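Local coordinates for protein acid phosphatase (Mycobacterium tuberculosis, PDB 2A6P) that removes phosphate from a broad range of phosphorylated substrates, fructose 1,6-bisphosphate among them, and can sustain gluconeogenesis when the classical fructose-1,6-bisphosphatase is absent, at residues A[136-141]-A[147-152]. Sequence-based numbering, arbitrary orientation.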
ATOM      1  N   ALA A 136       0.239 -15.081  12.588  1.00 25.17           N
ATOM      2  CA  ALA A 136      -0.540 -16.097  13.299  1.00 26.04           C
ATOM      3  C   ALA A 136      -1.084 -15.499  14.587  1.00 26.77           C
ATOM      4  O   ALA A 136      -2.234 -15.746  14.961  1.00 26.24           O
ATOM      5  CB  ALA A 136       0.334 -17.323  13.617  1.00 25.33           C
ATOM      6  N   LEU A 137      -0.250 -14.715  15.264  1.00 26.06           N
ATOM      7  CA  LEU A 137      -0.657 -14.074  16.503  1.00 26.87           C
ATOM      8  C   LEU A 137      -1.859 -13.157  16.249  1.00 26.31           C
ATOM      9  O   LEU A 137      -2.871 -13.219  16.951  1.00 26.61           O
ATOM     10  CB  LEU A 137       0.509 -13.263  17.071  1.00 27.18           C
ATOM     11  CG  LEU A 137       0.247 -12.428  18.327  1.00 27.00           C
ATOM     12  CD1 LEU A 137      -0.078 -13.330  19.506  1.00 28.56           C
ATOM     13  CD2 LEU A 137       1.469 -11.594  18.633  1.00 27.38           C
ATOM     14  N   ALA A 138      -1.733 -12.319  15.228  1.00 25.04           N
ATOM     15  CA  ALA A 138      -2.772 -11.368  14.859  1.00 24.18           C
ATOM     16  C   ALA A 138      -4.120 -12.028  14.586  1.00 23.66           C
ATOM     17  O   ALA A 138      -5.135 -11.623  15.145  1.00 22.35           O
ATOM     18  CB  ALA A 138      -2.326 -10.575  13.642  1.00 23.36           C
ATOM     19  N   LEU A 139      -4.117 -13.039  13.721  1.00 24.39           N
ATOM     20  CA  LEU A 139      -5.334 -13.764  13.344  1.00 26.26           C
ATOM     21  C   LEU A 139      -6.104 -14.332  14.534  1.00 28.57           C
ATOM     22  O   LEU A 139      -7.327 -14.467  14.475  1.00 29.06           O
ATOM     23  CB  LEU A 139      -4.994 -14.902  12.376  1.00 24.31           C
ATOM     24  CG  LEU A 139      -4.524 -14.511  10.978  1.00 23.39           C
ATOM     25  CD1 LEU A 139      -4.096 -15.757  10.228  1.00 23.94           C
ATOM     26  CD2 LEU A 139      -5.643 -13.792  10.241  1.00 22.16           C
ATOM     27  N   GLU A 140      -5.393 -14.659  15.612  1.00 30.47           N
ATOM     28  CA  GLU A 140      -6.038 -15.214  16.788  1.00 32.25           C
ATOM     29  C   GLU A 140      -6.837 -14.183  17.553  1.00 32.16           C
ATOM     30  O   GLU A 140      -7.880 -14.508  18.122  1.00 33.60           O
ATOM     31  CB  GLU A 140      -5.020 -15.845  17.728  1.00 35.31           C
ATOM     32  CG  GLU A 140      -5.689 -16.551  18.894  1.00 42.25           C
ATOM     33  CD  GLU A 140      -4.709 -17.290  19.774  1.00 46.33           C
ATOM     34  OE1 GLU A 140      -3.794 -16.632  20.319  1.00 47.38           O
ATOM     35  OE2 GLU A 140      -4.857 -18.528  19.918  1.00 49.90           O
ATOM     36  N   HIS A 141      -6.359 -12.943  17.582  1.00 31.15           N
ATOM     37  CA  HIS A 141      -7.091 -11.904  18.290  1.00 30.28           C
ATOM     38  C   HIS A 141      -8.120 -11.223  17.410  1.00 29.74           C
ATOM     39  O   HIS A 141      -9.122 -10.722  17.904  1.00 30.16           O
ATOM     40  CB  HIS A 141      -6.138 -10.855  18.857  1.00 30.89           C
ATOM     41  CG  HIS A 141      -5.331 -11.339  20.023  1.00 31.76           C
ATOM     42  ND1 HIS A 141      -4.037 -11.795  19.895  1.00 31.95           N
ATOM     43  CD2 HIS A 141      -5.645 -11.466  21.335  1.00 30.94           C
ATOM     44  CE1 HIS A 141      -3.588 -12.183  21.075  1.00 29.89           C
ATOM     45  NE2 HIS A 141      -4.546 -11.994  21.965  1.00 31.78           N
ATOM     46  N   VAL A 147      -6.160  -5.557  15.747  1.00 21.84           N
ATOM     47  CA  VAL A 147      -4.783  -5.720  16.243  1.00 20.03           C
ATOM     48  C   VAL A 147      -3.838  -4.610  15.758  1.00 20.63           C
ATOM     49  O   VAL A 147      -3.869  -4.227  14.590  1.00 20.59           O
ATOM     50  CB  VAL A 147      -4.195  -7.097  15.800  1.00 18.18           C
ATOM     51  CG1 VAL A 147      -2.728  -7.201  16.201  1.00 17.01           C
ATOM     52  CG2 VAL A 147      -5.000  -8.233  16.428  1.00 18.16           C
ATOM     53  N   LEU A 148      -3.000  -4.100  16.662  1.00 21.29           N
ATOM     54  CA  LEU A 148      -2.041  -3.051  16.315  1.00 21.40           C
ATOM     55  C   LEU A 148      -0.602  -3.403  16.708  1.00 21.03           C
ATOM     56  O   LEU A 148      -0.299  -3.620  17.885  1.00 18.82           O
ATOM     57  CB  LEU A 148      -2.435  -1.720  16.974  1.00 22.08           C
ATOM     58  CG  LEU A 148      -1.417  -0.569  16.860  1.00 24.51           C
ATOM     59  CD1 LEU A 148      -1.142  -0.252  15.410  1.00 24.23           C
ATOM     60  CD2 LEU A 148      -1.945   0.661  17.565  1.00 26.03           C
ATOM     61  N   PHE A 149       0.277  -3.466  15.713  1.00 19.49           N
ATOM     62  CA  PHE A 149       1.681  -3.760  15.958  1.00 17.28           C
ATOM     63  C   PHE A 149       2.453  -2.458  15.899  1.00 17.68           C
ATOM     64  O   PHE A 149       2.340  -1.721  14.911  1.00 18.30           O
ATOM     65  CB  PHE A 149       2.278  -4.669  14.867  1.00 15.95           C
ATOM     66  CG  PHE A 149       1.837  -6.114  14.916  1.00 12.13           C
ATOM     67  CD1 PHE A 149       1.148  -6.634  16.010  1.00 12.13           C
ATOM     68  CD2 PHE A 149       2.172  -6.974  13.869  1.00 12.00           C
ATOM     69  CE1 PHE A 149       0.798  -8.000  16.061  1.00 11.23           C
ATOM     70  CE2 PHE A 149       1.832  -8.332  13.908  1.00 11.69           C
ATOM     71  CZ  PHE A 149       1.142  -8.848  15.008  1.00 10.40           C
ATOM     72  N   VAL A 150       3.230  -2.160  16.937  1.00 17.42           N
ATOM     73  CA  VAL A 150       4.080  -0.965  16.918  1.00 15.40           C
ATOM     74  C   VAL A 150       5.454  -1.610  16.736  1.00 16.49           C
ATOM     75  O   VAL A 150       5.974  -2.244  17.657  1.00 14.99           O
ATOM     76  CB  VAL A 150       4.012  -0.202  18.233  1.00 14.75           C
ATOM     77  CG1 VAL A 150       4.952   1.025  18.182  1.00 12.68           C
ATOM     78  CG2 VAL A 150       2.565   0.205  18.500  1.00 13.16           C
ATOM     79  N   SER A 151       6.028  -1.459  15.544  1.00 15.12           N
ATOM     80  CA  SER A 151       7.283  -2.130  15.221  1.00 13.99           C
ATOM     81  C   SER A 151       8.275  -1.307  14.382  1.00 13.16           C
ATOM     82  O   SER A 151       8.351  -0.085  14.528  1.00 12.56           O
ATOM     83  CB  SER A 151       6.919  -3.464  14.528  1.00 12.59           C
ATOM     84  OG  SER A 151       8.041  -4.239  14.146  1.00 13.64           O
ATOM     85  N   HIS A 152       9.034  -1.984  13.515  1.00 13.89           N
ATOM     86  CA  HIS A 152      10.035  -1.322  12.679  1.00 12.28           C
ATOM     87  C   HIS A 152       9.814  -1.420  11.162  1.00 12.86           C
ATOM     88  O   HIS A 152       8.947  -2.159  10.693  1.00 11.15           O
ATOM     89  CB  HIS A 152      11.429  -1.851  13.034  1.00 12.25           C
ATOM     90  CG  HIS A 152      11.764  -1.722  14.486  1.00 12.23           C
ATOM     91  ND1 HIS A 152      11.262  -2.580  15.443  1.00 13.12           N
ATOM     92  CD2 HIS A 152      12.524  -0.821  15.152  1.00 11.05           C
ATOM     93  CE1 HIS A 152      11.701  -2.215  16.634  1.00  8.59           C
ATOM     94  NE2 HIS A 152      12.467  -1.149  16.486  1.00 13.53           N
TER
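Val-147 reaches the last turn of helix 124-141 through both of its methyls. From CB of Val-147, one branch runs to CG1, anti to the backbone N (chi1 175°), and lies 4.3 Å from CB of Ala-138. The other methyl, CG2 of Val-147, meets the helix at two points. Val-147 CG2 sits 3.6 Å from the carbonyl O of Ala-138. The same Val-147 CG2 is 3.8 Å from CB of His-141. Only the root of that histidine takes part, because its ring leads away from the strand and turns back along the helix, where ND1 makes a weak hydrogen bond to O of Leu-137. Two residues further along the strand, the Phe-149 ring swings toward the helix, bringing CZ to 4.1 Å from CB of Ala-138, with CD2 of Leu-137 more loosely placed at 4.5 Å from CE1; both approach the ring obliquely. This is helix-on-sheet packing in the alpha/beta core of the histidine phosphatase fold: a short loop turns the chain from the helix into strand 147-151, and the axes of 136-141 and 147-151 run roughly antiparallel, at 149°. No hydrogen bond joins the segments. Leu-13 on one neighbouring strand and Ile-61 and Ile-63 on the other extend the apolar layer around Val-147 and Phe-149. The strand leads on to His-152, the probable transition-state stabilizer, whose ring meets that of His-18, the inferred phosphohistidine nucleophile.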